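Local structure of SusD-like carbohydrate binding protein BF1063 (Bacteroides fragilis NCTC 9343, 3I4G) at residues A[253-258]-A[382-387]; A[238-243]-A[362-367]; A[182-187]-A[194-199]. The protein probably binds carbohydrate at the outer membrane of the bacterium, as a member of the SusD family of glycan-capturing proteins. All coordinates share one frame; numbering follows the deposited sequence. Where two conformers were deposited one is given.

Overall arrangement
Contacts 1 and 2 adjoin, their centres about 11 Å apart: the ring of Pro383 and the side chain of Arg386 from contact 1 pack on Leu239 and Phe240 of contact 2. Contact 3 touches contact 1 alone, where Phe253 rests on Ala195 and Ala199, and its nearest atoms stay about 10 Å from contact 2. Along the chain contact 3 closes first, leading into helix 197-211; the segments of contacts 1 and 2 then alternate, 238-243, 253-258, 362-367, 382-387. The two-stranded antiparallel sheet of contact 1, about 10 Å from the centre of the chain, thus lies between the helical N-terminal region and the loops of contact 2, joining parts distant in sequence.

Contact 1 (A[253-258]-A[382-387]); sequences FYIQYL and TPVIRY
The carbonyl oxygen of Phe253 is gripped by two successive amides of the facing strand. Val384 N reaches Phe253 O at 2.8 Å and Ile385 N reaches Phe253 O at 3.0 Å, both from the same face of the carbonyl plane and tilted a little more than 20° from it. This is a classic beta bulge in an antiparallel pair: Val384 and Ile385 both face Phe253, and the register shifts by one before Tyr254 meets Pro383. Beyond the bulge regular pairing resumes, Ile255 exchanging two backbone hydrogen bonds with Thr382, while Phe253 N closes the other end on Ile385 O.

The side chains of Phe253, Ile255 and Thr382 share one face of the sheet. Phe253 and Val384 lie side by side and point the same way; CD2 of the ring meets Val384 CB at 3.7 Å, with Val384 CG1 at the ring edge. CG2 of the same valine approaches Ile255 CG1 at 4.0 Å. Thr382 holds OG1 between its backbone N and carbonyl carbon (chi1 63°), which sets the oxygen 3.6 Å from Ile255 CB and at the edge of the Tyr257 ring. One water bridges Thr382 OG1 and Tyr257 OH. The Phe253 ring also meets Trp48 and Phe127 edge-to-face, and helix 197-211 packs against Phe253 and Ile385.

Contact 2 (A[238-243]-A[362-367]); sequences ELFYPS and MRKYFE. With EDO (1,2-ethanediol), chain C.
Glu367 turns CG anti to its backbone N (chi1 -177°) and continues extended to CD, a course that carries its carboxylate past the Tyr241 ring to Ser243. There OE1 accepts from Ser243 N at 3.0 Å through its syn lone pair. In one of two conformers of Ser243, OG also reaches Glu367 OE2 on the syn side, at 2.6 Å, a less certain bond that would make the carboxylate a fork. Thr370 gives OE2 a hydrogen bond as well. At the root of this chain Glu367 CA sits over one face of the Tyr241 ring, offset toward the rim and 3.7 Å from the centroid. Pro242 CD also lies against OE1.

Segment 362-367 makes a type II beta turn from Arg363 to Phe366, and its two central residues, Lys364 and Tyr365, hold Phe240. The aliphatic chain of Lys364 crosses the Phe240 ring obliquely, with CD 3.7 Å from the centroid and only 3° off the ring normal, a CH-pi contact; Leu239 CB lies over the centre of the opposite face. Lys364 NZ goes on to a salt bridge with Glu451. The edge of Phe240 points at the face of Tyr365 in a T-shaped pair, the planes 76° apart and the centroids 5.5 Å.

One water bridges Phe240 O and Tyr365 O, and another links Tyr241 OH with Phe366 O. A 1,2-ethanediol, probably from the crystallisation liquor, accepts from Glu367 N through O2 at 2.8 Å and also bonds to Asn379 O.

Contact 3 (A[182-187]-A[194-199]); sequences PRFSAI and RACKQA
Gln198 reaches back from the first turn of helix 197-211 to take the amide of Phe184. Its chain bends at chi2 (91°), which swings CD away from an extended course, and OE1 accepts from Phe184 N at 2.8 Å, the donor tilted 27° from the plane of the side-chain carbonyl. OE1 also touches Phe184 CB at 3.5 Å. NE2, at the other end of the same amide, donates to Asp229, which also forms a salt bridge with Arg183 and accepts from Ser185 N.

Cys196, the N-cap residue of the helix, sets SG between its backbone N and carbonyl carbon (chi1 70°). In that position SG receives a weak capping bond from Ala199 N and rests 4.0 Å from Phe184 CB. The sulfur lies at the edge of the Phe184 ring, 5.4 Å from the centroid, in a sulfur-aromatic contact. CB of Cys196 touches both Pro182 O, at 3.3 Å, and Ile187 CG1, at 3.9 Å.

Pro182 O accepts from Lys197 N at 2.8 Å, the donor standing well above the carbonyl plane. Lys197 CB packs on Arg183 CA, whereas NZ turns to Ala178 O at the end of the preceding helix.

The contact ties the 3-10 turn 184-186 to the start of helix 197-211. Lys197 N at the helix start is satisfied by Pro182 O, and Gln198, bonded through both ends of its amide, probably has its flip state fixed by Phe184 N and Asp229.

Contact 1 (A[253-258]-A[382-387])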
loop_
_atom_site.group_PDB
_atom_site.type_symbol
_atom_site.label_atom_id
_atom_site.label_comp_id
_atom_site.label_asym_id
_atom_site.label_seq_id
_atom_site.Cartn_x
_atom_site.Cartn_y
_atom_site.Cartn_z
ATOM N N PHE A 253 5.495 -7.430 8.547
ATOM C CA PHE A 253 5.586 -6.066 9.092
ATOM C C PHE A 253 4.218 -5.433 8.913
ATOM O O PHE A 253 3.628 -5.535 7.843
ATOM C CB PHE A 253 6.717 -5.253 8.435
ATOM C CG PHE A 253 6.978 -3.930 9.113
ATOM C CD1 PHE A 253 7.518 -3.878 10.378
ATOM C CD2 PHE A 253 6.686 -2.734 8.484
ATOM C CE1 PHE A 253 7.683 -2.665 11.030
ATOM C CE2 PHE A 253 6.887 -1.516 9.143
ATOM C CZ PHE A 253 7.370 -1.490 10.402
ATOM N N TYR A 254 3.730 -4.739 9.924
ATOM C CA TYR A 254 2.377 -4.198 9.926
ATOM C C TYR A 254 2.258 -3.057 10.891
ATOM O O TYR A 254 3.140 -2.844 11.764
ATOM C CB TYR A 254 1.384 -5.314 10.303
ATOM C CG TYR A 254 1.761 -6.086 11.534
ATOM C CD1 TYR A 254 1.525 -5.554 12.810
ATOM C CD2 TYR A 254 2.359 -7.344 11.441
ATOM C CE1 TYR A 254 1.889 -6.297 13.962
ATOM C CE2 TYR A 254 2.696 -8.062 12.557
ATOM C CZ TYR A 254 2.459 -7.549 13.804
ATOM O OH TYR A 254 2.827 -8.286 14.932
ATOM N N ILE A 255 1.156 -2.313 10.774
ATOM C CA ILE A 255 0.794 -1.271 11.723
ATOM C C ILE A 255 -0.438 -1.735 12.489
ATOM O O ILE A 255 -1.476 -2.024 11.881
ATOM C CB ILE A 255 0.487 0.073 11.033
ATOM C CG1 ILE A 255 1.538 0.478 9.997
ATOM C CG2 ILE A 255 0.320 1.123 12.114
ATOM C CD1 ILE A 255 2.998 0.546 10.535
ATOM N N GLN A 256 -0.306 -1.851 13.814
ATOM C CA GLN A 256 -1.401 -2.222 14.667
ATOM C C GLN A 256 -1.950 -0.964 15.335
ATOM O O GLN A 256 -1.186 -0.214 15.933
ATOM C CB GLN A 256 -0.960 -3.225 15.734
ATOM C CG GLN A 256 -2.052 -3.560 16.715
ATOM C CD GLN A 256 -1.640 -4.629 17.656
ATOM O OE1 GLN A 256 -0.769 -4.406 18.521
ATOM N NE2 GLN A 256 -2.268 -5.766 17.551
ATOM N N TYR A 257 -3.260 -0.765 15.269
ATOM C CA TYR A 257 -3.977 0.318 15.917
ATOM C C TYR A 257 -4.792 -0.264 17.060
ATOM O O TYR A 257 -5.541 -1.207 16.868
ATOM C CB TYR A 257 -4.874 0.999 14.903
ATOM C CG TYR A 257 -4.165 1.620 13.734
ATOM C CD1 TYR A 257 -3.912 0.909 12.586
ATOM C CD2 TYR A 257 -3.803 2.962 13.757
ATOM C CE1 TYR A 257 -3.266 1.480 11.509
ATOM C CE2 TYR A 257 -3.154 3.551 12.697
ATOM C CZ TYR A 257 -2.893 2.811 11.587
ATOM O OH TYR A 257 -2.283 3.415 10.514
ATOM N N LEU A 258 -4.642 0.317 18.243
ATOM C CA LEU A 258 -5.355 -0.070 19.461
ATOM C C LEU A 258 -6.226 1.087 19.853
ATOM O O LEU A 258 -5.752 2.224 20.027
ATOM C CB LEU A 258 -4.392 -0.424 20.579
ATOM C CG LEU A 258 -3.446 -1.598 20.338
ATOM C CD1 LEU A 258 -2.587 -1.781 21.583
ATOM C CD2 LEU A 258 -4.157 -2.899 20.022
ATOM N N THR A 382 -3.115 -3.053 9.639
ATOM C CA THR A 382 -2.825 -2.842 8.212
ATOM C C THR A 382 -1.439 -3.372 7.886
ATOM O O THR A 382 -0.413 -2.744 8.242
ATOM C CB THR A 382 -2.961 -1.375 7.821
ATOM O OG1 THR A 382 -1.998 -0.604 8.539
ATOM C CG2 THR A 382 -4.358 -0.870 8.146
ATOM N N PRO A 383 -1.358 -4.535 7.223
ATOM C CA PRO A 383 -0.048 -5.042 6.832
ATOM C C PRO A 383 0.716 -4.136 5.878
ATOM O O PRO A 383 0.110 -3.486 5.006
ATOM C CB PRO A 383 -0.395 -6.354 6.125
ATOM C CG PRO A 383 -1.697 -6.772 6.778
ATOM C CD PRO A 383 -2.429 -5.505 6.899
ATOM N N VAL A 384 2.038 -4.113 6.069
ATOM C CA VAL A 384 2.968 -3.392 5.217
ATOM C C VAL A 384 3.726 -4.383 4.341
ATOM O O VAL A 384 3.920 -4.162 3.147
ATOM C CB VAL A 384 3.913 -2.542 6.076
ATOM C CG1 VAL A 384 4.900 -1.834 5.187
ATOM C CG2 VAL A 384 3.126 -1.507 6.883
ATOM N N ILE A 385 4.178 -5.494 4.916
ATOM C CA ILE A 385 4.846 -6.565 4.192
ATOM C C ILE A 385 4.174 -7.881 4.546
ATOM O O ILE A 385 4.155 -8.295 5.709
ATOM C CB ILE A 385 6.346 -6.697 4.540
ATOM C CG1 ILE A 385 7.126 -5.402 4.258
ATOM C CG2 ILE A 385 6.989 -7.895 3.811
ATOM C CD1 ILE A 385 7.227 -4.961 2.784
ATOM N N ARG A 386 3.620 -8.527 3.533
ATOM C CA ARG A 386 3.022 -9.860 3.640
ATOM C C ARG A 386 3.896 -10.879 2.924
ATOM O O ARG A 386 4.504 -10.610 1.880
ATOM C CB ARG A 386 1.595 -9.885 3.059
ATOM C CG ARG A 386 0.656 -8.967 3.745
ATOM C CD ARG A 386 -0.812 -9.247 3.491
ATOM N NE ARG A 386 -1.336 -9.004 2.146
ATOM C CZ ARG A 386 -1.644 -9.941 1.239
ATOM N NH1 ARG A 386 -1.304 -11.231 1.371
ATOM N NH2 ARG A 386 -2.261 -9.567 0.133
ATOM N N TYR A 387 3.885 -12.099 3.464
ATOM C CA TYR A 387 4.655 -13.178 2.815
ATOM C C TYR A 387 4.185 -13.419 1.368
ATOM O O TYR A 387 4.966 -13.805 0.530
ATOM C CB TYR A 387 4.591 -14.462 3.635
ATOM C CG TYR A 387 5.575 -15.559 3.255
ATOM C CD1 TYR A 387 6.926 -15.310 3.214
ATOM C CD2 TYR A 387 5.128 -16.848 2.983
ATOM C CE1 TYR A 387 7.817 -16.320 2.922
ATOM C CE2 TYR A 387 6.011 -17.850 2.685
ATOM C CZ TYR A 387 7.338 -17.578 2.660
ATOM O OH TYR A 387 8.250 -18.601 2.398
HETATM O O HOH W 1 -2.176 2.149 8.225
#

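Contact 2 (A[238-243]-A[362-367])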
loop_
_atom_site.group_PDB
_atom_site.type_symbol
_atom_site.label_atom_id
_atom_site.label_comp_id
_atom_site.label_asym_id
_atom_site.label_seq_id
_atom_site.Cartn_x
_atom_site.Cartn_y
_atom_site.Cartn_z
ATOM N N GLU A 238 -8.778 -12.399 6.996
ATOM C CA GLU A 238 -8.275 -12.267 8.355
ATOM C C GLU A 238 -6.887 -11.697 8.444
ATOM O O GLU A 238 -6.480 -11.273 9.521
ATOM C CB GLU A 238 -8.369 -13.638 9.099
ATOM C CG GLU A 238 -9.826 -13.916 9.498
ATOM C CD GLU A 238 -10.056 -15.279 10.110
ATOM O OE1 GLU A 238 -9.115 -16.056 10.249
ATOM O OE2 GLU A 238 -11.234 -15.558 10.472
ATOM N N LEU A 239 -6.175 -11.621 7.334
ATOM C CA LEU A 239 -4.900 -10.903 7.297
ATOM C C LEU A 239 -5.049 -9.435 7.619
ATOM O O LEU A 239 -4.078 -8.821 8.049
ATOM C CB LEU A 239 -4.282 -11.001 5.905
ATOM C CG LEU A 239 -3.851 -12.386 5.443
ATOM C CD1 LEU A 239 -3.517 -12.335 3.951
ATOM C CD2 LEU A 239 -2.684 -12.907 6.294
ATOM N N PHE A 240 -6.250 -8.894 7.436
ATOM C CA PHE A 240 -6.468 -7.452 7.489
ATOM C C PHE A 240 -7.353 -7.036 8.610
ATOM O O PHE A 240 -7.843 -5.896 8.617
ATOM C CB PHE A 240 -7.029 -6.992 6.131
ATOM C CG PHE A 240 -6.251 -7.562 4.960
ATOM C CD1 PHE A 240 -5.047 -7.024 4.587
ATOM C CD2 PHE A 240 -6.738 -8.622 4.236
ATOM C CE1 PHE A 240 -4.325 -7.540 3.563
ATOM C CE2 PHE A 240 -6.019 -9.146 3.158
ATOM C CZ PHE A 240 -4.799 -8.604 2.827
ATOM N N TYR A 241 -7.553 -7.916 9.594
ATOM C CA TYR A 241 -8.459 -7.662 10.717
ATOM C C TYR A 241 -7.685 -7.534 12.022
ATOM O O TYR A 241 -6.691 -8.236 12.205
ATOM C CB TYR A 241 -9.468 -8.788 10.884
ATOM C CG TYR A 241 -10.449 -9.047 9.790
ATOM C CD1 TYR A 241 -10.767 -8.121 8.802
ATOM C CD2 TYR A 241 -11.140 -10.241 9.806
ATOM C CE1 TYR A 241 -11.732 -8.409 7.827
ATOM C CE2 TYR A 241 -12.093 -10.527 8.885
ATOM C CZ TYR A 241 -12.392 -9.599 7.904
ATOM O OH TYR A 241 -13.383 -9.916 6.981
ATOM N N PRO A 242 -8.124 -6.670 12.928
ATOM C CA PRO A 242 -7.404 -6.543 14.186
ATOM C C PRO A 242 -7.371 -7.822 15.049
ATOM O O PRO A 242 -6.346 -8.086 15.700
ATOM C CB PRO A 242 -8.143 -5.393 14.903
ATOM C CG PRO A 242 -9.343 -5.122 14.193
ATOM C CD PRO A 242 -9.186 -5.667 12.802
ATOM N N SER A 243 -8.431 -8.620 15.018
ATOM C CA SER A 243 -8.510 -9.780 15.908
ATOM C C SER A 243 -7.615 -10.938 15.495
ATOM O O SER A 243 -7.318 -11.805 16.313
ATOM C CB SER A 243 -9.955 -10.302 16.000
ATOM O OG SER A 243 -10.838 -9.352 16.585
HETATM N N MSE A 362 -14.533 -0.424 -0.539
HETATM C CA MSE A 362 -13.523 -1.365 -0.057
HETATM C C MSE A 362 -14.044 -2.181 1.112
HETATM O O MSE A 362 -14.457 -1.650 2.124
HETATM C CB MSE A 362 -12.245 -0.616 0.381
HETATM C CG MSE A 362 -11.150 -1.533 0.912
HETATM SE SE MSE A 362 -9.513 -0.539 1.288
HETATM C CE MSE A 362 -10.117 0.276 2.843
ATOM N N ARG A 363 -13.983 -3.499 0.973
ATOM C CA ARG A 363 -14.321 -4.450 2.052
ATOM C C ARG A 363 -13.089 -4.772 2.902
ATOM O O ARG A 363 -13.202 -5.008 4.114
ATOM C CB ARG A 363 -14.902 -5.748 1.469
ATOM C CG ARG A 363 -15.552 -6.628 2.517
ATOM C CD ARG A 363 -15.989 -7.975 2.012
ATOM N NE ARG A 363 -17.115 -7.962 1.078
ATOM C CZ ARG A 363 -18.395 -7.999 1.438
ATOM N NH1 ARG A 363 -18.754 -7.920 2.711
ATOM N NH2 ARG A 363 -19.337 -8.047 0.513
ATOM N N LYS A 364 -11.918 -4.825 2.283
ATOM C CA LYS A 364 -10.663 -5.145 2.970
ATOM C C LYS A 364 -10.468 -4.203 4.148
ATOM O O LYS A 364 -10.799 -3.028 4.057
ATOM C CB LYS A 364 -9.497 -5.057 2.013
ATOM C CG LYS A 364 -8.169 -5.560 2.561
ATOM C CD LYS A 364 -7.086 -5.666 1.489
ATOM C CE LYS A 364 -7.230 -6.942 0.616
ATOM N NZ LYS A 364 -6.181 -7.070 -0.443
ATOM N N TYR A 365 -9.930 -4.773 5.248
ATOM C CA TYR A 365 -9.563 -4.108 6.510
ATOM C C TYR A 365 -10.707 -3.941 7.509
ATOM O O TYR A 365 -10.471 -3.476 8.617
ATOM C CB TYR A 365 -8.904 -2.743 6.252
ATOM C CG TYR A 365 -7.650 -2.756 5.436
ATOM C CD1 TYR A 365 -6.452 -3.264 5.936
ATOM C CD2 TYR A 365 -7.640 -2.235 4.144
ATOM C CE1 TYR A 365 -5.300 -3.281 5.171
ATOM C CE2 TYR A 365 -6.496 -2.274 3.372
ATOM C CZ TYR A 365 -5.325 -2.770 3.887
ATOM O OH TYR A 365 -4.200 -2.745 3.133
ATOM N N PHE A 366 -11.914 -4.355 7.136
ATOM C CA PHE A 366 -13.098 -4.199 8.013
ATOM C C PHE A 366 -13.603 -5.529 8.523
ATOM O O PHE A 366 -14.139 -6.324 7.774
ATOM C CB PHE A 366 -14.199 -3.402 7.285
ATOM C CG PHE A 366 -13.729 -2.037 6.822
ATOM C CD1 PHE A 366 -13.228 -1.105 7.730
ATOM C CD2 PHE A 366 -13.737 -1.689 5.514
ATOM C CE1 PHE A 366 -12.746 0.113 7.307
ATOM C CE2 PHE A 366 -13.254 -0.459 5.100
ATOM C CZ PHE A 366 -12.771 0.443 5.986
ATOM N N GLU A 367 -13.373 -5.763 9.821
ATOM C CA GLU A 367 -13.788 -6.989 10.508
ATOM C C GLU A 367 -15.266 -6.864 10.797
ATOM O O GLU A 367 -15.653 -6.448 11.898
ATOM C CB GLU A 367 -12.916 -7.156 11.759
ATOM C CG GLU A 367 -13.164 -8.431 12.552
ATOM C CD GLU A 367 -12.236 -8.564 13.760
ATOM O OE1 GLU A 367 -11.065 -8.159 13.738
ATOM O OE2 GLU A 367 -12.692 -9.111 14.780
HETATM C C1 EDO C . -11.846 -1.469 12.001
HETATM O O1 EDO C . -10.552 -0.870 11.765
HETATM C C2 EDO C . -11.619 -2.969 11.861
HETATM O O2 EDO C . -12.848 -3.576 11.519
HETATM O O HOH W 2 -7.865 -3.406 9.840
HETATM O O HOH W 3 -14.537 -7.833 5.613
#

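Contact 3 (A[182-187]-A[194-199])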
loop_
_atom_site.group_PDB
_atom_site.type_symbol
_atom_site.label_atom_id
_atom_site.label_comp_id
_atom_site.label_asym_id
_atom_site.label_seq_id
_atom_site.Cartn_x
_atom_site.Cartn_y
_atom_site.Cartn_z
ATOM N N PRO A 182 15.927 -9.448 15.383
ATOM C CA PRO A 182 15.494 -10.830 15.603
ATOM C C PRO A 182 14.683 -11.366 14.450
ATOM O O PRO A 182 13.929 -10.633 13.808
ATOM C CB PRO A 182 14.650 -10.775 16.875
ATOM C CG PRO A 182 14.597 -9.333 17.305
ATOM C CD PRO A 182 15.302 -8.478 16.307
ATOM N N ARG A 183 14.804 -12.662 14.225
ATOM C CA ARG A 183 13.969 -13.331 13.236
ATOM C C ARG A 183 12.536 -13.283 13.700
ATOM O O ARG A 183 12.240 -13.225 14.888
ATOM C CB ARG A 183 14.450 -14.767 13.006
ATOM C CG ARG A 183 14.241 -15.684 14.173
ATOM C CD ARG A 183 14.987 -16.971 13.961
ATOM N NE ARG A 183 14.468 -17.702 12.804
ATOM C CZ ARG A 183 15.165 -18.583 12.093
ATOM N NH1 ARG A 183 16.442 -18.841 12.363
ATOM N NH2 ARG A 183 14.573 -19.226 11.108
ATOM N N PHE A 184 11.630 -13.365 12.732
ATOM C CA PHE A 184 10.175 -13.334 12.942
ATOM C C PHE A 184 9.733 -14.332 14.006
ATOM O O PHE A 184 8.926 -13.987 14.906
ATOM C CB PHE A 184 9.467 -13.652 11.604
ATOM C CG PHE A 184 7.962 -13.632 11.682
ATOM C CD1 PHE A 184 7.263 -14.784 12.043
ATOM C CD2 PHE A 184 7.235 -12.468 11.422
ATOM C CE1 PHE A 184 5.880 -14.793 12.102
ATOM C CE2 PHE A 184 5.839 -12.497 11.484
ATOM C CZ PHE A 184 5.174 -13.673 11.847
ATOM N N SER A 185 10.275 -15.554 13.974
ATOM C CA SER A 185 9.841 -16.575 14.936
ATOM C C SER A 185 10.193 -16.219 16.386
ATOM O O SER A 185 9.626 -16.793 17.311
ATOM C CB SER A 185 10.406 -17.939 14.580
ATOM O OG SER A 185 11.788 -17.949 14.742
ATOM N N ALA A 186 11.158 -15.325 16.584
ATOM C CA ALA A 186 11.578 -14.880 17.909
ATOM C C ALA A 186 10.865 -13.644 18.439
ATOM O O ALA A 186 11.207 -13.186 19.520
ATOM C CB ALA A 186 13.108 -14.630 17.870
ATOM N N ILE A 187 9.937 -13.080 17.673
ATOM C CA ILE A 187 9.179 -11.910 18.096
ATOM C C ILE A 187 7.960 -12.363 18.920
ATOM O O ILE A 187 7.042 -12.929 18.358
ATOM C CB ILE A 187 8.667 -11.058 16.907
ATOM C CG1 ILE A 187 9.768 -10.644 15.925
ATOM C CG2 ILE A 187 7.980 -9.796 17.438
ATOM C CD1 ILE A 187 10.801 -9.740 16.467
ATOM N N ARG A 194 7.010 -4.531 16.134
ATOM C CA ARG A 194 8.474 -4.286 16.044
ATOM C C ARG A 194 9.044 -4.926 14.784
ATOM O O ARG A 194 8.554 -5.970 14.311
ATOM C CB ARG A 194 9.202 -4.834 17.260
ATOM C CG ARG A 194 8.763 -4.269 18.598
ATOM C CD ARG A 194 9.451 -3.019 19.021
ATOM N NE ARG A 194 10.886 -3.180 19.346
ATOM C CZ ARG A 194 11.403 -3.560 20.508
ATOM N NH1 ARG A 194 10.654 -3.986 21.506
ATOM N NH2 ARG A 194 12.713 -3.618 20.640
ATOM N N ALA A 195 10.068 -4.305 14.219
ATOM C CA ALA A 195 10.722 -4.798 12.993
ATOM C C ALA A 195 11.551 -6.059 13.206
ATOM O O ALA A 195 12.377 -6.099 14.093
ATOM C CB ALA A 195 11.619 -3.705 12.380
ATOM N N CYS A 196 11.305 -7.074 12.391
ATOM C CA CYS A 196 12.099 -8.276 12.411
ATOM C C CYS A 196 13.069 -8.355 11.225
ATOM O O CYS A 196 13.006 -7.566 10.292
ATOM C CB CYS A 196 11.200 -9.520 12.437
ATOM S SG CYS A 196 10.299 -9.842 10.948
ATOM N N LYS A 197 13.959 -9.330 11.276
ATOM C CA LYS A 197 14.939 -9.571 10.246
ATOM C C LYS A 197 14.281 -9.604 8.873
ATOM O O LYS A 197 14.717 -8.966 7.921
ATOM C CB LYS A 197 15.639 -10.913 10.551
ATOM C CG LYS A 197 16.709 -11.312 9.581
ATOM C CD LYS A 197 17.396 -12.637 9.964
ATOM C CE LYS A 197 17.975 -12.686 11.372
ATOM N NZ LYS A 197 19.115 -11.727 11.490
ATOM N N GLN A 198 13.212 -10.382 8.766
ATOM C CA GLN A 198 12.486 -10.522 7.500
ATOM C C GLN A 198 11.864 -9.225 7.007
ATOM O O GLN A 198 11.712 -9.061 5.786
ATOM C CB GLN A 198 11.420 -11.618 7.630
ATOM C CG GLN A 198 11.987 -13.033 7.741
ATOM C CD GLN A 198 12.240 -13.504 9.165
ATOM O OE1 GLN A 198 12.459 -12.692 10.114
ATOM N NE2 GLN A 198 12.177 -14.837 9.347
ATOM N N ALA A 199 11.468 -8.316 7.897
ATOM C CA ALA A 199 10.966 -6.998 7.460
ATOM C C ALA A 199 12.075 -6.228 6.755
ATOM O O ALA A 199 11.863 -5.645 5.672
ATOM C CB ALA A 199 10.393 -6.199 8.650
#